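PDB 2W7A: LINE-1 ORF1P from Homo sapiens, which binds single-stranded RNA and DNA, including its own transcript, and acts as a nucleic acid chaperone essential for LINE-1 retrotransposition. Local coordinates for residues 28-33 against 43-48; 35-40 against 75-80. All blocks are in the same frame, centred on the assembly; numbering follows the deposited sequence.

Interaction 1 of 2, residues 28-33 against 43-48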
loop_
_atom_site.group_PDB
_atom_site.type_symbol
_atom_site.label_atom_id
_atom_site.label_comp_id
_atom_site.label_asym_id
_atom_site.label_seq_id
_atom_site.Cartn_x
_atom_site.Cartn_y
_atom_site.Cartn_z
ATOM N N ASP A 28 2.748 -5.119 7.232
ATOM C CA ASP A 28 2.156 -4.527 8.456
ATOM C C ASP A 28 0.701 -4.113 8.168
ATOM O O ASP A 28 -0.179 -4.354 8.986
ATOM C CB ASP A 28 2.990 -3.365 9.004
ATOM C CG ASP A 28 4.291 -3.815 9.646
ATOM O OD1 ASP A 28 4.477 -5.018 9.914
ATOM O OD2 ASP A 28 5.135 -2.914 9.866
ATOM N N ILE A 29 0.447 -3.594 6.971
ATOM C CA ILE A 29 -0.896 -3.159 6.626
ATOM C C ILE A 29 -1.833 -4.363 6.519
ATOM O O ILE A 29 -2.958 -4.359 7.041
ATOM C CB ILE A 29 -0.936 -2.310 5.315
ATOM C CG1 ILE A 29 -0.266 -0.962 5.625
ATOM C CG2 ILE A 29 -2.350 -2.122 4.818
ATOM C CD1 ILE A 29 0.091 -0.160 4.320
ATOM N N ILE A 30 -1.347 -5.413 5.910
ATOM C CA ILE A 30 -2.162 -6.602 5.760
ATOM C C ILE A 30 -2.471 -7.218 7.144
ATOM O O ILE A 30 -3.607 -7.586 7.470
ATOM C CB ILE A 30 -1.463 -7.618 4.841
ATOM C CG1 ILE A 30 -1.362 -7.076 3.424
ATOM C CG2 ILE A 30 -2.183 -8.955 4.886
ATOM C CD1 ILE A 30 -0.457 -7.872 2.519
ATOM N N GLN A 31 -1.455 -7.329 7.980
ATOM C CA GLN A 31 -1.637 -7.922 9.302
ATOM C C GLN A 31 -2.495 -7.076 10.228
ATOM O O GLN A 31 -3.227 -7.635 11.059
ATOM C CB GLN A 31 -0.277 -8.202 9.926
ATOM C CG GLN A 31 0.505 -9.260 9.158
ATOM C CD GLN A 31 1.881 -9.620 9.783
ATOM O OE1 GLN A 31 2.512 -10.574 9.277
ATOM N NE2 GLN A 31 2.314 -8.944 10.798
ATOM N N GLU A 32 -2.438 -5.753 10.069
ATOM C CA GLU A 32 -3.220 -4.854 10.918
ATOM C C GLU A 32 -4.693 -4.803 10.552
ATOM O O GLU A 32 -5.517 -4.494 11.434
ATOM C CB GLU A 32 -2.588 -3.459 10.929
ATOM C CG GLU A 32 -3.158 -2.458 11.910
ATOM C CD GLU A 32 -2.281 -1.199 12.101
ATOM O OE1 GLU A 32 -1.032 -1.239 11.775
ATOM O OE2 GLU A 32 -2.850 -0.174 12.605
ATOM N N ASN A 33 -5.021 -5.088 9.287
ATOM C CA ASN A 33 -6.351 -4.847 8.764
ATOM C C ASN A 33 -7.100 -6.002 8.149
ATOM O O ASN A 33 -8.338 -6.008 8.190
ATOM C CB ASN A 33 -6.290 -3.757 7.683
ATOM C CG ASN A 33 -5.784 -2.429 8.251
ATOM O OD1 ASN A 33 -6.555 -1.671 8.874
ATOM N ND2 ASN A 33 -4.493 -2.147 8.056
ATOM N N VAL A 43 -0.659 -13.108 -0.730
ATOM C CA VAL A 43 -0.620 -11.829 -1.397
ATOM C C VAL A 43 0.817 -11.796 -1.955
ATOM O O VAL A 43 1.800 -11.873 -1.220
ATOM C CB VAL A 43 -0.865 -10.649 -0.423
ATOM C CG1 VAL A 43 -1.070 -9.350 -1.158
ATOM C CG2 VAL A 43 -2.025 -10.878 0.621
ATOM N N GLN A 44 0.926 -11.740 -3.274
ATOM C CA GLN A 44 2.183 -11.857 -3.963
ATOM C C GLN A 44 2.445 -10.467 -4.488
ATOM O O GLN A 44 2.256 -10.185 -5.637
ATOM C CB GLN A 44 2.037 -12.904 -5.097
ATOM C CG GLN A 44 1.210 -14.170 -4.672
ATOM C CD GLN A 44 0.904 -15.135 -5.821
ATOM O OE1 GLN A 44 1.814 -15.760 -6.358
ATOM N NE2 GLN A 44 -0.375 -15.277 -6.177
ATOM N N ILE A 45 2.818 -9.569 -3.594
ATOM C CA ILE A 45 3.095 -8.206 -4.000
ATOM C C ILE A 45 4.421 -8.344 -4.734
ATOM O O ILE A 45 5.361 -9.001 -4.247
ATOM C CB ILE A 45 3.046 -7.286 -2.782
ATOM C CG1 ILE A 45 1.567 -7.037 -2.438
ATOM C CG2 ILE A 45 3.770 -5.944 -3.060
ATOM C CD1 ILE A 45 1.288 -6.527 -1.025
ATOM N N GLN A 46 4.435 -7.881 -5.980
ATOM C CA GLN A 46 5.644 -7.842 -6.822
ATOM C C GLN A 46 6.603 -6.646 -6.710
ATOM O O GLN A 46 7.813 -6.805 -6.737
ATOM C CB GLN A 46 5.230 -7.795 -8.261
ATOM C CG GLN A 46 4.666 -9.099 -8.754
ATOM C CD GLN A 46 4.391 -9.073 -10.231
ATOM O OE1 GLN A 46 4.266 -8.006 -10.833
ATOM N NE2 GLN A 46 4.298 -10.254 -10.831
ATOM N N GLU A 47 6.074 -5.437 -6.768
ATOM C CA GLU A 47 6.916 -4.255 -6.625
ATOM C C GLU A 47 6.190 -3.247 -5.775
ATOM O O GLU A 47 4.992 -3.175 -5.845
ATOM C CB GLU A 47 7.192 -3.619 -7.981
ATOM C CG GLU A 47 8.403 -2.695 -7.964
ATOM C CD GLU A 47 8.829 -2.306 -9.341
ATOM O OE1 GLU A 47 7.996 -2.416 -10.270
ATOM O OE2 GLU A 47 9.996 -1.891 -9.487
ATOM N N ILE A 48 6.953 -2.450 -5.034
ATOM C CA ILE A 48 6.425 -1.446 -4.084
ATOM C C ILE A 48 7.334 -0.220 -4.206
ATOM O O ILE A 48 8.505 -0.327 -3.876
ATOM C CB ILE A 48 6.497 -1.856 -2.555
ATOM C CG1 ILE A 48 5.786 -3.158 -2.230
ATOM C CG2 ILE A 48 5.886 -0.751 -1.668
ATOM C CD1 ILE A 48 6.079 -3.662 -0.856
#
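Ile30 and Val43 meet tip to tip. One methyl, Ile30 CD1, makes the whole contact from the helix side. It lies 3.9 Å from Val43 CG2 and 4.0 Å from Val43 CG1. Val43 therefore presents its forked end, and the isoleucine methyl sits against both branches almost equally. The same Ile30 CD1 also reaches Ile45 CD1, at 4.2 Å. This second touch is again methyl to methyl, and looser.

The torsions explain the reach. In Ile30 the long branch stands beside the backbone N, with CG1 anti to the carbonyl carbon (chi1 -66°). The next bond is extended (chi2 168°), which carries CD1 straight out from the helix. Ile45 CB faces the helix, and its similarly extended chain carries CD1 to the same methyl. No hydrogen bond crosses between the segments. The contact is small and purely apolar, with 95 Å² buried in all. The backbones stay well apart: Ile30 CA and Val43 CA are 9.0 Å from each other. Val43 is modelled in two conformers, so its fit to Ile30 describes one of them.

At the end of helix 19-33, Asn33 turns its amide back on the helix. Its ND2 donates to Ile29 O at 2.9 Å, in the carbonyl plane and on a lone pair. The same ND2 also bonds Thr89 O, which ties this helix end to strand 88-90.

This is helix-on-sheet packing of the RRM fold. The C-terminal part of helix 19-33, its first long helix, meets the loop residue Val43 and Ile45, the first residue of strand 45-51, at the sheet edge within this chain. Val43 and Ile45 also pack on Phe69 of strand 64-69, while Ile45 and Ile48 touch Leu26, one turn before Ile30.

Interaction 2 of 2, residues 35-40 against 75-80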
loop_
_atom_site.group_PDB
_atom_site.type_symbol
_atom_site.label_atom_id
_atom_site.label_comp_id
_atom_site.label_asym_id
_atom_site.label_seq_id
_atom_site.Cartn_x
_atom_site.Cartn_y
_atom_site.Cartn_z
ATOM N N PRO A 35 -7.134 -9.863 8.342
ATOM C CA PRO A 35 -6.649 -11.112 8.947
ATOM C C PRO A 35 -6.769 -12.360 8.080
ATOM O O PRO A 35 -5.972 -13.284 8.241
ATOM C CB PRO A 35 -7.475 -11.203 10.264
ATOM C CG PRO A 35 -8.773 -10.393 9.952
ATOM C CD PRO A 35 -8.209 -9.236 9.131
ATOM N N ASN A 36 -7.793 -12.446 7.241
ATOM C CA ASN A 36 -7.886 -13.641 6.413
ATOM C C ASN A 36 -6.818 -13.629 5.335
ATOM O O ASN A 36 -6.217 -14.638 5.052
ATOM C CB ASN A 36 -9.301 -13.815 5.908
ATOM C CG ASN A 36 -10.260 -14.226 7.080
ATOM O OD1 ASN A 36 -9.883 -14.974 7.983
ATOM N ND2 ASN A 36 -11.435 -13.762 7.027
ATOM N N LEU A 37 -6.546 -12.477 4.760
ATOM C CA LEU A 37 -5.426 -12.381 3.840
ATOM C C LEU A 37 -4.086 -12.676 4.573
ATOM O O LEU A 37 -3.220 -13.369 4.041
ATOM C CB LEU A 37 -5.425 -10.992 3.204
ATOM C CG LEU A 37 -6.525 -10.612 2.239
ATOM C CD1 LEU A 37 -6.181 -9.202 1.714
ATOM C CD2 LEU A 37 -6.639 -11.633 1.133
ATOM N N ALA A 38 -3.928 -12.196 5.807
ATOM C CA ALA A 38 -2.699 -12.429 6.563
ATOM C C ALA A 38 -2.472 -13.939 6.818
ATOM O O ALA A 38 -1.376 -14.463 6.700
ATOM C CB ALA A 38 -2.779 -11.671 7.890
ATOM N N ARG A 39 -3.560 -14.642 7.160
ATOM C CA ARG A 39 -3.477 -16.046 7.499
ATOM C C ARG A 39 -3.092 -16.827 6.264
ATOM O O ARG A 39 -2.298 -17.785 6.355
ATOM C CB ARG A 39 -4.812 -16.524 8.050
ATOM C CG ARG A 39 -4.827 -17.987 8.404
ATOM C CD ARG A 39 -6.229 -18.396 8.806
ATOM N NE ARG A 39 -6.291 -19.861 8.845
ATOM C CZ ARG A 39 -5.803 -20.590 9.830
ATOM N NH1 ARG A 39 -5.243 -20.018 10.882
ATOM N NH2 ARG A 39 -5.872 -21.913 9.766
ATOM N N GLN A 40 -3.656 -16.442 5.124
ATOM C CA GLN A 40 -3.476 -17.223 3.885
ATOM C C GLN A 40 -2.113 -16.992 3.285
ATOM O O GLN A 40 -1.515 -17.900 2.661
ATOM C CB GLN A 40 -4.574 -16.919 2.881
ATOM C CG GLN A 40 -5.946 -17.493 3.312
ATOM C CD GLN A 40 -5.989 -19.025 3.406
ATOM O OE1 GLN A 40 -5.924 -19.599 4.504
ATOM N NE2 GLN A 40 -6.137 -19.689 2.253
ATOM N N LYS A 75 -5.369 -7.697 -6.154
ATOM C CA LYS A 75 -5.507 -6.235 -6.069
ATOM C C LYS A 75 -6.963 -5.837 -5.742
ATOM O O LYS A 75 -7.228 -5.020 -4.869
ATOM C CB LYS A 75 -5.066 -5.547 -7.337
ATOM C CG LYS A 75 -5.100 -4.145 -7.292
ATOM C CD LYS A 75 -5.373 -3.596 -8.522
ATOM C CE LYS A 75 -6.854 -3.536 -8.698
ATOM N NZ LYS A 75 -7.287 -2.193 -9.113
ATOM N N GLU A 76 -7.896 -6.405 -6.491
ATOM C CA GLU A 76 -9.296 -6.001 -6.372
ATOM C C GLU A 76 -9.862 -6.451 -5.035
ATOM O O GLU A 76 -10.697 -5.750 -4.452
ATOM C CB GLU A 76 -10.111 -6.589 -7.546
ATOM C CG GLU A 76 -9.729 -5.955 -8.871
ATOM C CD GLU A 76 -10.526 -6.374 -10.042
ATOM O OE1 GLU A 76 -11.566 -7.033 -9.837
ATOM O OE2 GLU A 76 -10.045 -6.100 -11.185
ATOM N N LYS A 77 -9.480 -7.627 -4.601
ATOM C CA LYS A 77 -9.917 -8.113 -3.280
ATOM C C LYS A 77 -9.475 -7.159 -2.186
ATOM O O LYS A 77 -10.277 -6.829 -1.261
ATOM C CB LYS A 77 -9.342 -9.497 -3.025
ATOM C CG LYS A 77 -9.850 -10.231 -1.781
ATOM C CD LYS A 77 -9.229 -11.664 -1.712
ATOM C CE LYS A 77 -9.381 -12.486 -2.976
ATOM N NZ LYS A 77 -8.162 -12.486 -3.857
HETATM N N MSE A 78 -8.203 -6.720 -2.193
HETATM C CA MSE A 78 -7.721 -5.801 -1.172
HETATM C C MSE A 78 -8.472 -4.464 -1.219
HETATM O O MSE A 78 -8.838 -3.899 -0.189
HETATM C CB MSE A 78 -6.221 -5.536 -1.387
HETATM C CG MSE A 78 -5.676 -4.443 -0.481
HETATM SE SE MSE A 78 -3.906 -4.788 0.244
HETATM C CE MSE A 78 -4.584 -6.493 0.658
ATOM N N LEU A 79 -8.692 -3.962 -2.438
ATOM C CA LEU A 79 -9.416 -2.716 -2.586
ATOM C C LEU A 79 -10.850 -2.829 -2.029
ATOM O O LEU A 79 -11.337 -1.926 -1.330
ATOM C CB LEU A 79 -9.379 -2.224 -4.007
ATOM C CG LEU A 79 -8.082 -1.642 -4.483
ATOM C CD1 LEU A 79 -8.155 -1.337 -5.959
ATOM C CD2 LEU A 79 -7.721 -0.384 -3.708
ATOM N N ARG A 80 -11.542 -3.938 -2.336
ATOM C CA ARG A 80 -12.905 -4.112 -1.893
ATOM C C ARG A 80 -12.915 -4.214 -0.385
ATOM O O ARG A 80 -13.830 -3.670 0.256
ATOM C CB ARG A 80 -13.520 -5.403 -2.494
ATOM C CG ARG A 80 -14.011 -5.306 -3.922
ATOM C CD ARG A 80 -15.079 -6.372 -4.162
ATOM N NE ARG A 80 -14.624 -7.704 -3.797
ATOM C CZ ARG A 80 -13.766 -8.416 -4.529
ATOM N NH1 ARG A 80 -13.361 -7.944 -5.665
ATOM N NH2 ARG A 80 -13.403 -9.637 -4.150
#
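This is an apolar contact between two helices, the short helix 35-40 and the longer helix 72-85. It lies about 12 Å from the centre of the chain, measured centre to centre, and is partly buried. Leu37 carries it from one side, Lys77 and the selenomethionine Met78 from the other. No hydrogen bond links the two segments, which bury 126 Å² between them.

The two methyls of Leu37 part company. CD1 goes to Met78, where it lies 3.3 Å from CE. That is tighter than usual van der Waals contact, but Met78 has two conformers, so the closeness is doubtful. CD2 turns to Lys77 and meets the aliphatic CD at 3.8 Å. Leu37 crosses both partners at a slant. CG of Leu37 sits beside its backbone N (chi1 -69°), and from there the two methyls diverge to the two partners.

The domain is a noncanonical RRM. Helices 19-33 and 72-85 correspond to the two helices of the RRM fold, which pack on one face of its sheet. Helix 35-40 is a further short helix that follows the first and rests beside the second.

The first bond of the Met78 side chain runs across the direction to helix 35-40, and the bends at chi2 and chi3 then bring CE round to Leu37. Its side chain packs on Leu6, Phe69 and Leu97 of three strands as well as on Leu37. Lys77 lies at the margin, its chain bent at chi3 and chi4.

From the N terminus, strand 5-9 leads to helix 19-33, whose last turns supply 28-33. The chain then forms helix 35-40 and comes back at 43-48, where interaction 1 closes a short loop around that helix. It continues through strands 45-51 and 64-69 to helix 72-85, where interaction 2 closes a much longer loop from 35-40. The segments alternate along the chain, so the two contacts cross and do not nest. Their centres are about 9 Å apart, and they touch: Ile30 CG2 packs 4.2 Å from Leu37 CB. Helix 35-40 thus links the end of helix 19-33 and the loop before strand 45-51 to helix 72-85.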